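Local coordinates for protein branched-chain amino acid aminotransferase (Thermoproteus uzoniensis, PDB 5CE8) that transfers amino groups between the branched-chain amino acids (probably leucine, isoleucine and valine) and 2-oxoglutarate, using pyridoxal 5'-phosphate as cofactor, at residues K193-F203 with D217-V228; A145-H153 with I166-A177. All coordinates share one frame; numbering follows the deposited sequence.

Contact 1 (K193-F203 with D217-V228); sequences KVVEGSGENIF and DGILEGITRETV. With PLP (pyridoxal-5'-phosphate), chain D.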
# COMPACT_ATOMS: atom_id res chain seq x y z
N LYS A 193 -6.48 -7.36 6.46
CA LYS A 193 -6.94 -7.93 7.70
C LYS A 193 -8.45 -7.92 7.64
O LYS A 193 -9.01 -6.93 7.13
CB LYS A 193 -6.62 -7.12 8.92
CG LYS A 193 -5.17 -6.74 9.13
CD LYS A 193 -4.20 -7.93 9.11
CE LYS A 193 -2.77 -7.36 9.27
NZ LYS A 193 -2.36 -6.72 7.98
N VAL A 194 -9.08 -8.98 8.18
CA VAL A 194 -10.59 -9.07 8.30
C VAL A 194 -11.10 -7.90 9.14
O VAL A 194 -10.64 -7.64 10.27
CB VAL A 194 -10.99 -10.42 8.96
CG1 VAL A 194 -12.52 -10.56 9.25
CG2 VAL A 194 -10.60 -11.58 8.09
N VAL A 195 -12.11 -7.17 8.68
CA VAL A 195 -12.66 -6.16 9.55
C VAL A 195 -14.18 -6.21 9.85
O VAL A 195 -14.57 -5.94 10.97
CB VAL A 195 -12.23 -4.75 9.17
CG1 VAL A 195 -10.79 -4.54 9.56
CG2 VAL A 195 -12.40 -4.48 7.69
N GLU A 196 -14.98 -6.49 8.88
CA GLU A 196 -16.45 -6.19 8.97
C GLU A 196 -17.23 -7.22 8.16
O GLU A 196 -16.67 -7.80 7.24
CB GLU A 196 -16.67 -4.85 8.39
CG GLU A 196 -16.37 -3.62 9.22
CD GLU A 196 -17.43 -3.28 10.20
OE1 GLU A 196 -18.54 -3.78 10.11
OE2 GLU A 196 -17.17 -2.47 11.07
N GLY A 197 -18.52 -7.43 8.45
CA GLY A 197 -19.42 -7.96 7.49
C GLY A 197 -19.90 -6.73 6.72
O GLY A 197 -19.55 -5.59 7.03
N SER A 198 -20.83 -6.87 5.83
CA SER A 198 -21.40 -5.67 5.20
C SER A 198 -22.02 -4.68 6.18
O SER A 198 -21.89 -3.46 6.05
CB SER A 198 -22.36 -6.04 4.05
OG SER A 198 -23.58 -6.65 4.47
N GLY A 199 -22.68 -5.22 7.18
CA GLY A 199 -23.28 -4.44 8.21
C GLY A 199 -23.12 -5.01 9.62
O GLY A 199 -24.05 -4.91 10.39
N GLU A 200 -21.98 -5.66 9.93
CA GLU A 200 -21.85 -6.39 11.23
C GLU A 200 -20.45 -6.37 11.66
O GLU A 200 -19.59 -6.52 10.78
CB GLU A 200 -22.22 -7.86 11.05
CG GLU A 200 -23.67 -8.22 10.58
CD GLU A 200 -23.82 -8.21 9.05
OE1 GLU A 200 -24.94 -8.36 8.58
OE2 GLU A 200 -22.87 -7.99 8.27
N ASN A 201 -20.19 -6.38 12.97
CA ASN A 201 -18.80 -6.59 13.47
C ASN A 201 -18.63 -8.08 13.53
O ASN A 201 -19.62 -8.86 13.45
CB ASN A 201 -18.51 -5.97 14.80
CG ASN A 201 -18.54 -4.43 14.76
OD1 ASN A 201 -19.35 -3.85 15.40
ND2 ASN A 201 -17.70 -3.80 13.98
N ILE A 202 -17.39 -8.49 13.58
CA ILE A 202 -17.00 -9.93 13.51
C ILE A 202 -16.19 -10.30 14.75
O ILE A 202 -15.34 -9.50 15.22
CB ILE A 202 -16.06 -10.23 12.32
CG1 ILE A 202 -16.65 -9.69 11.05
CG2 ILE A 202 -15.82 -11.75 12.11
CD1 ILE A 202 -15.81 -9.93 9.80
N PHE A 203 -16.45 -11.52 15.27
CA PHE A 203 -15.70 -12.10 16.37
C PHE A 203 -15.24 -13.53 16.01
O PHE A 203 -15.99 -14.33 15.44
CB PHE A 203 -16.58 -12.18 17.66
CG PHE A 203 -16.71 -10.91 18.41
CD1 PHE A 203 -17.69 -10.00 18.06
CD2 PHE A 203 -16.03 -10.70 19.60
CE1 PHE A 203 -17.89 -8.83 18.73
CE2 PHE A 203 -16.25 -9.50 20.30
CZ PHE A 203 -17.16 -8.56 19.87
N ASP A 217 -8.57 -0.69 12.88
CA ASP A 217 -8.48 -1.47 11.67
C ASP A 217 -9.43 -1.00 10.52
O ASP A 217 -9.29 -1.46 9.40
CB ASP A 217 -8.60 -2.97 11.92
CG ASP A 217 -7.19 -3.67 12.19
OD1 ASP A 217 -6.20 -2.97 12.48
OD2 ASP A 217 -7.14 -4.92 12.17
N GLY A 218 -10.37 -0.08 10.80
CA GLY A 218 -11.33 0.30 9.84
C GLY A 218 -12.76 -0.13 10.15
O GLY A 218 -13.48 -0.09 9.29
N ILE A 219 -13.11 -0.55 11.38
CA ILE A 219 -14.50 -0.94 11.77
C ILE A 219 -15.37 0.26 12.12
O ILE A 219 -14.85 1.39 12.38
CB ILE A 219 -14.55 -1.97 12.94
CG1 ILE A 219 -13.87 -1.41 14.22
CG2 ILE A 219 -13.78 -3.24 12.57
CD1 ILE A 219 -14.16 -2.20 15.47
N LEU A 220 -16.68 0.04 12.05
CA LEU A 220 -17.55 0.88 12.81
C LEU A 220 -17.60 0.27 14.23
O LEU A 220 -17.65 -0.96 14.36
CB LEU A 220 -18.89 0.91 12.12
CG LEU A 220 -19.67 1.97 12.91
CD1 LEU A 220 -20.06 3.06 11.93
CD2 LEU A 220 -20.76 1.34 13.72
N GLU A 221 -17.41 1.11 15.25
CA GLU A 221 -17.48 0.76 16.69
C GLU A 221 -18.91 0.34 17.08
O GLU A 221 -19.65 1.12 17.54
CB GLU A 221 -16.99 1.90 17.57
CG GLU A 221 -16.87 1.49 19.06
CD GLU A 221 -16.16 2.52 19.91
OE1 GLU A 221 -15.86 3.64 19.41
OE2 GLU A 221 -15.93 2.25 21.13
N GLY A 222 -19.28 -0.92 16.89
CA GLY A 222 -20.62 -1.32 17.12
C GLY A 222 -20.87 -1.31 18.62
O GLY A 222 -19.98 -1.64 19.45
N ILE A 223 -22.10 -0.99 18.91
CA ILE A 223 -22.69 -1.04 20.22
C ILE A 223 -23.07 -2.49 20.57
O ILE A 223 -23.05 -2.83 21.74
CB ILE A 223 -23.88 -0.10 20.30
CG1 ILE A 223 -23.28 1.30 20.39
CG2 ILE A 223 -24.75 -0.38 21.55
CD1 ILE A 223 -24.18 2.48 20.23
N THR A 224 -23.41 -3.32 19.60
CA THR A 224 -23.54 -4.73 19.87
C THR A 224 -22.16 -5.31 20.22
O THR A 224 -22.04 -6.10 21.18
CB THR A 224 -24.19 -5.46 18.67
OG1 THR A 224 -25.44 -4.79 18.34
CG2 THR A 224 -24.50 -6.88 19.07
N ARG A 225 -21.16 -4.85 19.49
CA ARG A 225 -19.73 -5.20 19.76
C ARG A 225 -19.36 -4.83 21.18
O ARG A 225 -18.80 -5.67 21.92
CB ARG A 225 -18.84 -4.57 18.70
CG ARG A 225 -17.32 -4.68 18.96
CD ARG A 225 -16.62 -3.82 17.98
NE ARG A 225 -15.16 -4.00 18.05
CZ ARG A 225 -14.35 -3.38 18.87
NH1 ARG A 225 -14.79 -2.48 19.77
NH2 ARG A 225 -13.08 -3.73 18.85
N GLU A 226 -19.71 -3.59 21.59
CA GLU A 226 -19.41 -3.12 22.87
C GLU A 226 -20.16 -3.97 23.91
O GLU A 226 -19.57 -4.45 24.92
CB GLU A 226 -19.77 -1.65 23.02
CG GLU A 226 -19.23 -0.98 24.28
CD GLU A 226 -19.70 0.45 24.43
OE1 GLU A 226 -19.51 1.29 23.48
OE2 GLU A 226 -20.23 0.76 25.50
N THR A 227 -21.44 -4.23 23.68
CA THR A 227 -22.16 -5.17 24.60
C THR A 227 -21.46 -6.53 24.76
O THR A 227 -21.33 -7.04 25.91
CB THR A 227 -23.64 -5.28 24.11
OG1 THR A 227 -24.15 -3.93 24.03
CG2 THR A 227 -24.43 -6.08 24.96
N VAL A 228 -21.12 -7.14 23.63
CA VAL A 228 -20.42 -8.42 23.62
C VAL A 228 -19.13 -8.32 24.49
O VAL A 228 -18.80 -9.27 25.27
CB VAL A 228 -20.14 -8.89 22.21
CG1 VAL A 228 -19.08 -10.01 22.14
CG2 VAL A 228 -21.45 -9.40 21.54
N1 PLP D . -20.50 -2.52 11.10
C2 PLP D . -20.84 -1.52 10.29
C2A PLP D . -20.08 -1.25 9.03
C3 PLP D . -22.02 -0.71 10.57
O3 PLP D . -22.42 0.27 9.67
C4 PLP D . -22.80 -1.00 11.80
C4A PLP D . -24.03 -0.22 12.21
C5 PLP D . -22.29 -2.13 12.63
C6 PLP D . -21.13 -2.83 12.19
C5A PLP D . -22.95 -2.64 13.88
O4P PLP D . -23.13 -1.65 14.83
P PLP D . -24.24 -1.84 15.93
O1P PLP D . -25.64 -2.04 15.24
O2P PLP D . -23.76 -2.90 16.83
O3P PLP D . -24.39 -0.54 16.67
O HOH W 1 -8.44 -7.07 11.81
O HOH W 2 -21.70 -4.42 16.63
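V228 CG1 lies over one face of the F203 ring in a CH-pi contact, 3.7 Å from the ring centroid, while R225 O sits at the ring edge near its plane. The R225 guanidinium, salt-bridged to E241, has I219 CD1 over one face, offset toward its rim. The F203 packing seats helix 223-228 against strand 201-203 in the cofactor-binding core of a class IV (fold-type IV) aminotransferase. The N201 amide is held firmly at ND2 and more weakly, by G222 N, at OD1: N201 ND2 donates to L220 O over 2.9 Å, nearly in the amide plane and almost straight (161°). Of the neighbouring carboxylate, E196 OE2 accepts L220 N at 2.7 Å. E196 OE1 lies 2.5 Å from PLP N1, as the acidic partner of the pyridine nitrogen usual in aminotransferases. L220 CB covers one ring face, 3.6 Å from PLP C2, with G199 C beyond the opposite face. Because its CG is anti to the backbone N (chi1 -173°), L220 carries CD2 along its own face to PLP C4. V195 CG1 packs on D217 CB, while D217 OD2 is bonded to S243 and to a water held by V194 O. At the helix start, I223 N donates to PLP O3P, and T224 N and OG1 both donate to O2P. A second water is shared by N201 OD1, R225 N and PLP O2P, the last at 2.6 Å.

Contact 2 (A145-H153 with I166-A177); sequences AVVSWRRVH and IYLNSIMAAVEA. With PLP (pyridoxal-5'-phosphate), chain D.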
# COMPACT_ATOMS: atom_id res chain seq x y z
N ALA A 145 -18.68 -15.44 2.73
CA ALA A 145 -17.68 -15.39 1.72
C ALA A 145 -16.81 -14.17 1.95
O ALA A 145 -17.29 -13.06 2.20
CB ALA A 145 -18.26 -15.37 0.34
N VAL A 146 -15.50 -14.34 1.91
CA VAL A 146 -14.64 -13.10 1.88
C VAL A 146 -14.80 -12.54 0.49
O VAL A 146 -14.60 -13.28 -0.52
CB VAL A 146 -13.05 -13.32 2.11
CG1 VAL A 146 -12.39 -11.96 2.11
CG2 VAL A 146 -12.76 -14.12 3.45
N VAL A 147 -15.20 -11.27 0.41
CA VAL A 147 -15.41 -10.62 -0.86
C VAL A 147 -14.24 -9.93 -1.53
O VAL A 147 -13.15 -9.73 -0.93
CB VAL A 147 -16.61 -9.67 -0.82
CG1 VAL A 147 -17.81 -10.42 -0.50
CG2 VAL A 147 -16.46 -8.53 0.20
N SER A 148 -14.43 -9.62 -2.83
CA SER A 148 -13.35 -9.00 -3.64
C SER A 148 -13.16 -7.52 -3.27
O SER A 148 -12.12 -7.02 -3.53
CB SER A 148 -13.65 -9.02 -5.16
OG SER A 148 -14.91 -8.32 -5.43
N TRP A 149 -14.23 -6.86 -2.79
CA TRP A 149 -14.26 -5.52 -2.31
C TRP A 149 -13.62 -5.32 -0.96
O TRP A 149 -13.95 -5.96 -0.03
CB TRP A 149 -15.75 -5.04 -2.20
CG TRP A 149 -16.40 -5.00 -3.55
CD1 TRP A 149 -17.20 -5.94 -4.06
CD2 TRP A 149 -16.29 -3.98 -4.54
NE1 TRP A 149 -17.57 -5.59 -5.29
CE2 TRP A 149 -16.95 -4.42 -5.64
CE3 TRP A 149 -15.56 -2.83 -4.64
CZ2 TRP A 149 -17.00 -3.67 -6.86
CZ3 TRP A 149 -15.59 -2.09 -5.81
CH2 TRP A 149 -16.31 -2.53 -6.91
N ARG A 150 -12.67 -4.42 -0.86
CA ARG A 150 -12.12 -4.09 0.42
C ARG A 150 -12.94 -3.02 1.11
O ARG A 150 -13.54 -2.20 0.42
CB ARG A 150 -10.69 -3.59 0.25
CG ARG A 150 -9.77 -4.56 -0.45
CD ARG A 150 -9.58 -5.84 0.39
NE ARG A 150 -8.51 -6.75 -0.07
CZ ARG A 150 -8.68 -7.96 -0.65
NH1 ARG A 150 -9.87 -8.49 -0.95
NH2 ARG A 150 -7.58 -8.71 -0.96
N ARG A 151 -12.97 -3.05 2.44
CA ARG A 151 -13.54 -1.96 3.23
C ARG A 151 -12.94 -0.59 2.89
O ARG A 151 -11.73 -0.42 2.79
CB ARG A 151 -13.35 -2.26 4.73
CG ARG A 151 -13.93 -1.32 5.74
CD ARG A 151 -15.46 -1.32 6.01
NE ARG A 151 -15.65 -0.57 7.26
CZ ARG A 151 -16.64 0.31 7.56
NH1 ARG A 151 -17.66 0.51 6.76
NH2 ARG A 151 -16.60 0.96 8.73
N VAL A 152 -13.78 0.40 2.81
CA VAL A 152 -13.32 1.69 2.37
C VAL A 152 -12.35 2.13 3.52
O VAL A 152 -12.60 1.80 4.71
CB VAL A 152 -14.48 2.68 2.01
CG1 VAL A 152 -15.42 2.99 3.08
CG2 VAL A 152 -13.92 4.00 1.55
N HIS A 153 -11.27 2.82 3.19
CA HIS A 153 -10.15 3.10 4.07
C HIS A 153 -10.30 4.47 4.76
O HIS A 153 -10.85 5.41 4.18
CB HIS A 153 -8.86 3.03 3.26
CG HIS A 153 -7.62 2.94 4.11
ND1 HIS A 153 -6.82 4.02 4.39
CD2 HIS A 153 -7.06 1.89 4.77
CE1 HIS A 153 -5.85 3.66 5.19
NE2 HIS A 153 -5.96 2.35 5.42
N ILE A 166 -20.67 6.11 2.71
CA ILE A 166 -19.78 4.87 2.93
C ILE A 166 -20.45 3.57 2.53
O ILE A 166 -19.74 2.66 2.09
CB ILE A 166 -19.37 4.68 4.40
CG1 ILE A 166 -18.62 5.89 4.89
CG2 ILE A 166 -18.54 3.44 4.68
CD1 ILE A 166 -18.48 5.89 6.34
N TYR A 167 -21.76 3.44 2.70
CA TYR A 167 -22.46 2.10 2.52
C TYR A 167 -22.63 1.56 1.03
O TYR A 167 -23.11 0.42 0.81
CB TYR A 167 -23.74 2.04 3.42
CG TYR A 167 -23.29 1.99 4.83
CD1 TYR A 167 -22.82 3.11 5.40
CD2 TYR A 167 -23.20 0.80 5.53
CE1 TYR A 167 -22.18 3.09 6.57
CE2 TYR A 167 -22.64 0.79 6.84
CZ TYR A 167 -22.12 1.99 7.32
OH TYR A 167 -21.55 2.19 8.56
N LEU A 168 -22.24 2.35 0.03
CA LEU A 168 -22.09 1.88 -1.30
C LEU A 168 -21.06 0.70 -1.39
O LEU A 168 -21.31 -0.39 -2.01
CB LEU A 168 -21.76 3.06 -2.26
CG LEU A 168 -21.35 2.61 -3.72
CD1 LEU A 168 -22.60 2.05 -4.36
CD2 LEU A 168 -20.89 3.64 -4.72
N ASN A 169 -20.00 0.88 -0.65
CA ASN A 169 -18.99 -0.20 -0.40
C ASN A 169 -19.58 -1.47 0.28
O ASN A 169 -19.36 -2.66 -0.21
CB ASN A 169 -17.85 0.46 0.41
CG ASN A 169 -16.77 -0.53 0.89
OD1 ASN A 169 -16.60 -0.78 2.10
ND2 ASN A 169 -15.97 -0.92 -0.02
N SER A 170 -20.39 -1.22 1.35
CA SER A 170 -21.12 -2.28 2.03
C SER A 170 -22.14 -2.96 1.09
O SER A 170 -22.25 -4.18 1.14
CB SER A 170 -21.81 -1.84 3.33
OG SER A 170 -20.84 -1.56 4.32
N ILE A 171 -22.85 -2.20 0.23
CA ILE A 171 -23.74 -2.80 -0.73
C ILE A 171 -22.97 -3.64 -1.75
O ILE A 171 -23.33 -4.78 -2.06
CB ILE A 171 -24.59 -1.77 -1.46
CG1 ILE A 171 -25.63 -1.20 -0.52
CG2 ILE A 171 -25.27 -2.40 -2.64
CD1 ILE A 171 -26.34 -0.03 -1.04
N MET A 172 -21.91 -3.08 -2.30
CA MET A 172 -21.03 -3.88 -3.18
C MET A 172 -20.72 -5.22 -2.52
O MET A 172 -20.95 -6.29 -3.11
CB MET A 172 -19.68 -3.19 -3.49
CG MET A 172 -19.68 -1.94 -4.29
SD MET A 172 -20.44 -1.95 -5.90
CE MET A 172 -22.16 -1.66 -5.44
N ALA A 173 -20.29 -5.19 -1.27
CA ALA A 173 -19.89 -6.46 -0.59
C ALA A 173 -21.13 -7.38 -0.39
O ALA A 173 -21.14 -8.57 -0.74
CB ALA A 173 -19.05 -6.18 0.69
N ALA A 174 -22.22 -6.80 0.08
CA ALA A 174 -23.41 -7.56 0.43
C ALA A 174 -23.97 -8.26 -0.80
O ALA A 174 -24.27 -9.50 -0.76
CB ALA A 174 -24.43 -6.63 1.01
N VAL A 175 -24.00 -7.55 -1.92
CA VAL A 175 -24.52 -8.08 -3.17
C VAL A 175 -23.60 -9.13 -3.74
O VAL A 175 -24.08 -10.16 -4.21
CB VAL A 175 -24.80 -6.97 -4.19
CG1 VAL A 175 -25.01 -7.49 -5.66
CG2 VAL A 175 -25.97 -6.12 -3.67
N GLU A 176 -22.30 -8.89 -3.69
CA GLU A 176 -21.38 -9.89 -4.15
C GLU A 176 -21.60 -11.20 -3.44
O GLU A 176 -21.69 -12.24 -4.05
CB GLU A 176 -19.91 -9.46 -3.97
CG GLU A 176 -18.94 -10.55 -4.53
CD GLU A 176 -17.50 -10.21 -4.36
OE1 GLU A 176 -16.70 -11.12 -3.98
OE2 GLU A 176 -17.17 -9.01 -4.58
N ALA A 177 -21.71 -11.20 -2.12
CA ALA A 177 -21.90 -12.44 -1.43
C ALA A 177 -23.25 -13.14 -1.71
O ALA A 177 -23.36 -14.35 -1.96
CB ALA A 177 -21.66 -12.21 0.08
N1 PLP D . -20.50 -2.52 11.10
C2 PLP D . -20.84 -1.52 10.29
C2A PLP D . -20.08 -1.25 9.03
C3 PLP D . -22.02 -0.71 10.57
O3 PLP D . -22.42 0.27 9.67
C4 PLP D . -22.80 -1.00 11.80
C4A PLP D . -24.03 -0.22 12.21
C5 PLP D . -22.29 -2.13 12.63
C6 PLP D . -21.13 -2.83 12.19
C5A PLP D . -22.95 -2.64 13.88
O4P PLP D . -23.13 -1.65 14.83
P PLP D . -24.24 -1.84 15.93
O1P PLP D . -25.64 -2.04 15.24
O2P PLP D . -23.76 -2.90 16.83
O3P PLP D . -24.39 -0.54 16.67
O HOH W 3 -18.16 -7.77 -7.09
O HOH W 4 -18.72 2.78 8.45
O HOH W 5 -18.27 -0.54 4.42
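The R151 guanidinium has I166 CG2 at 3.7 Å from NH1, approached obliquely, and PLP C2A over one face. This polar end marks where the beta-alpha-beta unit of strand 142-146, helix 167-179 and strand 184-188 reaches the cofactor: the Y167 hydroxyl meets PLP O3 in a hydrogen bond whose modelled length is too short to be trusted, and R151 NH2 is joined to that hydroxyl by a water lying in the guanidinium plane. NE is held by G218 O, and the bend of the arginine at chi2 (75°) turns the guanidinium back toward the helix.

Behind this first shell stands N169, whose CG is anti to the backbone N (chi1 174°), which sends the amide across to the segment 145-153 backbone. N169 ND2 donates to R150 O over 2.8 Å, nearly straight, and also to M156 O of a neighbouring subunit. OD1 accepts V152 N from above the carbonyl plane, and a water links OD1 to R151 NH1 and S170 OG, so the asparagine fixes the backbone on both sides of R151. V152 CG1 meets I166 CG2 at 3.5 Å close by.

Farther along the helix, E176 reaches out with its chain extended beyond CG. E176 OE1 receives S148 N, 3.0 Å away, and OE2 receives S148 OG, both from the syn side; S148 OG also meets R246 of another subunit. V147 CG2 rests on A173 CB between these two polar grips. Next to it the W149 indole lies against M172 with a Met-aromatic contact to its six-membered ring. M172 CB stands almost exactly above the five-membered ring of W149, 3.5 Å from its centroid and 3° off the normal.

Overall arrangement
After the strands and helices of the N-terminal part, the chain enters strand 142-146 and its following loop, and contact 2 closes a 12-residue connection, without helix or strand, when helix 167-179 folds back on it. After strand 184-188 the chain reaches strands 194-197 and 201-206, and contact 1 closes a 13-residue connection containing strand 209-212 as helix 223-235 begins. The two contacts are in series, neither nested nor crossed, with centres about 14 Å apart. They meet directly where S198 O probably accepts a hydrogen bond from S170 OG. Together they join two helices to one mixed sheet, and both border the PLP and touch the same neighbouring subunit.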